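Long-range contacts in beta-lactamase domain protein (Burkholderia ambifaria, PDB 5I0P), which probably acts as a zinc-dependent hydrolase of the metallo-beta-lactamase superfamily, with two zinc ions held in its active site: residues D61-W66 with P94-L99; G315-M320 with G336-H341. One frame throughout, in Å; residues are numbered along the deposited sequence.

Contact 1 (D61-W66 with P94-L99)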
loop_
_atom_site.group_PDB
_atom_site.type_symbol
_atom_site.label_atom_id
_atom_site.label_comp_id
_atom_site.label_asym_id
_atom_site.label_seq_id
_atom_site.Cartn_x
_atom_site.Cartn_y
_atom_site.Cartn_z
ATOM N N ASP A 61 -3.613 -28.537 -1.032
ATOM C CA ASP A 61 -3.228 -29.935 -1.211
ATOM C C ASP A 61 -3.692 -30.773 -0.026
ATOM O O ASP A 61 -2.943 -31.603 0.507
ATOM C CB ASP A 61 -1.720 -30.079 -1.412
ATOM C CG ASP A 61 -1.280 -29.570 -2.740
ATOM O OD1 ASP A 61 -1.996 -29.858 -3.725
ATOM O OD2 ASP A 61 -0.248 -28.862 -2.791
ATOM N N GLY A 62 -4.927 -30.520 0.408
ATOM C CA GLY A 62 -5.542 -31.288 1.469
ATOM C C GLY A 62 -5.104 -30.923 2.865
ATOM O O GLY A 62 -5.607 -31.513 3.824
ATOM N N GLN A 63 -4.159 -30.009 3.012
ATOM C CA GLN A 63 -3.699 -29.580 4.318
ATOM C C GLN A 63 -4.345 -28.254 4.709
ATOM O O GLN A 63 -4.202 -27.254 3.993
ATOM C CB GLN A 63 -2.188 -29.454 4.346
ATOM C CG GLN A 63 -1.762 -28.991 5.687
ATOM C CD GLN A 63 -0.286 -28.986 5.822
ATOM O OE1 GLN A 63 0.448 -28.711 4.865
ATOM N NE2 GLN A 63 0.181 -29.326 7.016
ATOM N N ALA A 64 -5.042 -28.252 5.843
ATOM C CA ALA A 64 -5.642 -27.046 6.377
ATOM C C ALA A 64 -4.580 -26.137 7.001
ATOM O O ALA A 64 -3.614 -26.610 7.617
ATOM C CB ALA A 64 -6.714 -27.391 7.415
ATOM N N GLY A 65 -4.770 -24.819 6.830
ATOM C CA GLY A 65 -3.917 -23.820 7.430
ATOM C C GLY A 65 -4.338 -22.385 7.156
ATOM O O GLY A 65 -5.524 -22.076 6.988
ATOM N N TRP A 66 -3.356 -21.494 7.090
ATOM C CA TRP A 66 -3.595 -20.070 6.982
ATOM C C TRP A 66 -2.746 -19.485 5.867
ATOM O O TRP A 66 -1.558 -19.796 5.735
ATOM C CB TRP A 66 -3.261 -19.388 8.316
ATOM C CG TRP A 66 -4.061 -20.002 9.453
ATOM C CD1 TRP A 66 -3.700 -21.080 10.247
ATOM C CD2 TRP A 66 -5.348 -19.594 9.904
ATOM N NE1 TRP A 66 -4.696 -21.359 11.145
ATOM C CE2 TRP A 66 -5.715 -20.457 10.966
ATOM C CE3 TRP A 66 -6.235 -18.584 9.513
ATOM C CZ2 TRP A 66 -6.927 -20.339 11.633
ATOM C CZ3 TRP A 66 -7.431 -18.458 10.187
ATOM C CH2 TRP A 66 -7.774 -19.345 11.236
ATOM N N PRO A 94 -0.672 -24.903 10.472
ATOM C CA PRO A 94 0.453 -24.140 9.924
ATOM C C PRO A 94 -0.009 -23.019 9.009
ATOM O O PRO A 94 -1.133 -22.995 8.507
ATOM C CB PRO A 94 1.244 -25.194 9.143
ATOM C CG PRO A 94 0.174 -26.127 8.661
ATOM C CD PRO A 94 -0.848 -26.200 9.781
ATOM N N VAL A 95 0.895 -22.060 8.824
ATOM C CA VAL A 95 0.803 -21.140 7.703
ATOM C C VAL A 95 1.201 -21.877 6.426
ATOM O O VAL A 95 2.182 -22.634 6.404
ATOM C CB VAL A 95 1.688 -19.914 7.965
ATOM C CG1 VAL A 95 1.923 -19.156 6.695
ATOM C CG2 VAL A 95 1.044 -19.030 9.009
ATOM N N LEU A 96 0.407 -21.696 5.365
ATOM C CA LEU A 96 0.591 -22.398 4.096
ATOM C C LEU A 96 1.347 -21.576 3.057
ATOM O O LEU A 96 1.965 -22.153 2.157
ATOM C CB LEU A 96 -0.771 -22.831 3.520
ATOM C CG LEU A 96 -1.624 -23.695 4.461
ATOM C CD1 LEU A 96 -3.024 -24.010 3.904
ATOM C CD2 LEU A 96 -0.867 -24.972 4.768
ATOM N N ARG A 97 1.317 -20.255 3.160
ATOM C CA ARG A 97 1.971 -19.372 2.208
ATOM C C ARG A 97 1.842 -17.953 2.753
ATOM O O ARG A 97 0.993 -17.665 3.601
ATOM C CB ARG A 97 1.360 -19.484 0.796
ATOM C CG ARG A 97 -0.109 -19.130 0.708
ATOM C CD ARG A 97 -0.667 -19.196 -0.682
ATOM N NE ARG A 97 -2.106 -19.391 -0.598
ATOM C CZ ARG A 97 -2.891 -19.718 -1.617
ATOM N NH1 ARG A 97 -2.360 -19.884 -2.826
ATOM N NH2 ARG A 97 -4.195 -19.922 -1.424
ATOM N N VAL A 98 2.717 -17.081 2.282
ATOM C CA VAL A 98 2.667 -15.678 2.645
ATOM C C VAL A 98 2.408 -14.870 1.374
ATOM O O VAL A 98 3.172 -14.957 0.396
ATOM C CB VAL A 98 3.951 -15.226 3.346
ATOM C CG1 VAL A 98 3.862 -13.765 3.666
ATOM C CG2 VAL A 98 4.174 -16.059 4.607
ATOM N N LEU A 99 1.328 -14.098 1.388
ATOM C CA LEU A 99 0.956 -13.239 0.285
ATOM C C LEU A 99 1.209 -11.790 0.680
ATOM O O LEU A 99 0.923 -11.398 1.810
ATOM C CB LEU A 99 -0.501 -13.480 -0.059
ATOM C CG LEU A 99 -0.989 -13.035 -1.411
ATOM C CD1 LEU A 99 -2.152 -13.886 -1.843
ATOM C CD2 LEU A 99 -1.398 -11.546 -1.310
#
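Two groups of segment 94-99 converge on the carbonyl oxygen of Trp-66. Leu-96 N gives it a nearly straight hydrogen bond, Leu-96 N to Trp-66 O being 2.8 Å with 173° at the hydrogen, while the CA-H of Val-95 adds a weaker contact, Val-95 CA to Trp-66 O at 3.4 Å. The other half of the ladder runs from Trp-66 N to Pro-94 O over 3.0 Å; the donor lies in the carbonyl plane, but the bond is bent to 137°. Trp-66 thus reaches both neighbours of Val-95, the signature of a parallel bridge. Pro-94 O also sits at the edge of the Trp-66 indole, near CD1, whereas the ring NE1 goes to the backbone of Leu-90.

Upstream no hydrogen bond crosses the contact, and carbon of Leu-96 and Pro-94 lies against backbone and amide atoms. Leu-96 has CG anti to its carbonyl carbon (chi1 -56°), which lays the isobutyl group along Gln-63 to Gly-65: CD1 is 3.5 Å from Gly-65 N, and CG packs on Gly-65 CA, where no side chain intervenes. The extended Gln-63 meets Pro-94 tip to tip, NE2 against CG at 3.6 Å, on the more exposed flank.

Beyond the bridge, the backbones of Arg-97 and Leu-99 hydrogen-bond to that of Ile-68, so one extra residue is fitted into strand 95-99, consistent with a beta bulge. This pairing closes the beta-alpha-beta unit formed with helix 76-88. Its chemistry implies a join fixed in register by backbone polarity around Trp-66 and, where the strands diverge toward the preceding turn, held only by van der Waals contact.

Contact 2 (G315-M320 with G336-H341)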
loop_
_atom_site.group_PDB
_atom_site.type_symbol
_atom_site.label_atom_id
_atom_site.label_comp_id
_atom_site.label_asym_id
_atom_site.label_seq_id
_atom_site.Cartn_x
_atom_site.Cartn_y
_atom_site.Cartn_z
ATOM N N GLY A 315 8.990 24.896 -3.970
ATOM C CA GLY A 315 8.054 25.998 -3.764
ATOM C C GLY A 315 6.612 25.560 -3.570
ATOM O O GLY A 315 5.811 26.288 -2.965
ATOM N N ILE A 316 6.250 24.389 -4.099
ATOM C CA ILE A 316 4.881 23.914 -3.957
ATOM C C ILE A 316 4.653 23.313 -2.565
ATOM O O ILE A 316 3.520 23.273 -2.074
ATOM C CB ILE A 316 4.545 22.938 -5.094
ATOM C CG1 ILE A 316 4.446 23.724 -6.405
ATOM C CG2 ILE A 316 3.242 22.181 -4.822
ATOM C CD1 ILE A 316 3.521 24.954 -6.299
ATOM N N VAL A 317 5.694 22.828 -1.905
ATOM C CA VAL A 317 5.499 22.189 -0.607
ATOM C C VAL A 317 4.767 23.100 0.380
ATOM O O VAL A 317 3.720 22.687 0.909
ATOM C CB VAL A 317 6.841 21.663 -0.075
ATOM C CG1 VAL A 317 6.758 21.353 1.436
ATOM C CG2 VAL A 317 7.272 20.441 -0.920
ATOM N N PRO A 318 5.207 24.337 0.635
ATOM C CA PRO A 318 4.515 25.129 1.673
ATOM C C PRO A 318 3.069 25.430 1.331
ATOM O O PRO A 318 2.237 25.544 2.240
ATOM C CB PRO A 318 5.357 26.411 1.767
ATOM C CG PRO A 318 6.670 26.069 1.123
ATOM C CD PRO A 318 6.326 25.084 0.041
ATOM N N ILE A 319 2.748 25.548 0.045
ATOM C CA ILE A 319 1.365 25.738 -0.374
ATOM C C ILE A 319 0.573 24.453 -0.165
ATOM O O ILE A 319 -0.547 24.470 0.353
ATOM C CB ILE A 319 1.312 26.221 -1.841
ATOM N N MET A 320 1.142 23.321 -0.561
ATOM C CA MET A 320 0.387 22.072 -0.553
ATOM C C MET A 320 0.170 21.543 0.856
ATOM O O MET A 320 -0.937 21.108 1.197
ATOM C CB MET A 320 1.113 21.047 -1.429
ATOM C CG MET A 320 0.573 19.631 -1.389
ATOM S SD MET A 320 1.177 18.745 -2.862
ATOM C CE MET A 320 0.081 19.509 -4.037
ATOM N N GLY A 336 8.412 14.934 -3.201
ATOM C CA GLY A 336 7.932 13.917 -4.109
ATOM C C GLY A 336 6.437 14.001 -4.338
ATOM O O GLY A 336 5.954 13.746 -5.448
ATOM N N GLU A 337 5.679 14.334 -3.291
ATOM C CA GLU A 337 4.244 14.483 -3.485
ATOM C C GLU A 337 3.943 15.732 -4.312
ATOM O O GLU A 337 3.034 15.730 -5.155
ATOM C CB GLU A 337 3.533 14.504 -2.128
ATOM C CG GLU A 337 1.999 14.416 -2.187
ATOM C CD GLU A 337 1.449 13.012 -1.894
ATOM O OE1 GLU A 337 0.752 12.460 -2.776
ATOM O OE2 GLU A 337 1.705 12.461 -0.791
ATOM N N ALA A 338 4.681 16.822 -4.073
ATOM C CA ALA A 338 4.495 18.018 -4.894
ATOM C C ALA A 338 4.848 17.730 -6.356
ATOM O O ALA A 338 4.114 18.124 -7.267
ATOM C CB ALA A 338 5.310 19.180 -4.324
ATOM N N LEU A 339 5.942 16.998 -6.596
ATOM C CA LEU A 339 6.300 16.607 -7.960
ATOM C C LEU A 339 5.210 15.778 -8.643
ATOM O O LEU A 339 4.993 15.905 -9.856
ATOM C CB LEU A 339 7.601 15.819 -7.951
ATOM C CG LEU A 339 8.733 16.472 -8.711
ATOM C CD1 LEU A 339 9.804 15.431 -8.920
ATOM C CD2 LEU A 339 8.228 17.037 -10.047
ATOM N N ALA A 340 4.520 14.919 -7.892
ATOM C CA ALA A 340 3.433 14.143 -8.475
ATOM C C ALA A 340 2.296 15.038 -8.974
ATOM O O ALA A 340 1.696 14.763 -10.015
ATOM C CB ALA A 340 2.934 13.119 -7.461
ATOM N N HIS A 341 1.955 16.093 -8.237
ATOM C CA HIS A 341 0.896 16.991 -8.702
ATOM C C HIS A 341 1.373 17.848 -9.865
ATOM O O HIS A 341 0.626 18.086 -10.825
ATOM C CB HIS A 341 0.401 17.871 -7.546
ATOM C CG HIS A 341 -0.267 17.088 -6.469
ATOM N ND1 HIS A 341 0.448 16.320 -5.572
ATOM C CD2 HIS A 341 -1.575 16.820 -6.237
ATOM C CE1 HIS A 341 -0.395 15.658 -4.792
ATOM N NE2 HIS A 341 -1.629 15.933 -5.180
#
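Met-320 brings its terminal methyl over one face of the His-341 imidazole, a CH-pi contact displaced toward the rim; Met-320 CE is 3.4 Å from His-341 CG. The methionine leaves with its CG anti to its own backbone N (chi1 172°) and bends at its last torsion (chi3 -75°), which drops CE onto the ring; SD stands obliquely over it, 3.7 Å from His-341 ND1.

The imidazole is held for this by its own helix. ND1 donates to Glu-337 O, 2.7 Å away and almost in the ring plane, and His-341 N reaches the same oxygen from the opposite face of that carbonyl. Beside this packed end, Ile-316 sets CG2 against Ala-338 CB at 3.7 Å, with helix 284-308 behind both Ile-316 and Met-320.

The looser flank is that of Val-317 and Glu-337. Val-317 is partly exposed and brings only CG2 to Ala-338 CB, at 4.1 Å, while the Glu-337 carboxylate turns from helix 313-320 to a weak hydrogen bond with Val-242 N, on the side leading to the zinc site, a bound zinc ion lying about 11 Å from the Glu-337 side chain.

Segments 315-320 and 336-341 cross almost at right angles (94°) with no hydrogen bond between them: dispersion and CH-pi contacts carry the interface, and the ND1 hydrogen of His-341 is used within its own helix, on Glu-337 O.

In the fold
The two contacts lie on opposite sides of the chain's centre, about 44 Å apart between their own centres, and share no helix or strand. Contact 1 belongs to the metallo-beta-lactamase region, joining neighbouring strands inside a seven-stranded sheet, away from the zinc ions. Contact 2 falls in the C-terminal family region, whose clan is helix-turn-helix, and its second helix passes nearer the metal site. Both are partly buried, each with a shielded part and a more open flank. In the sheet, backbone hydrogen bonds set the pairing and side chains fill in around them; between the crossed helices, side chains do most of the joining and no backbone hydrogen bond passes from one to the other.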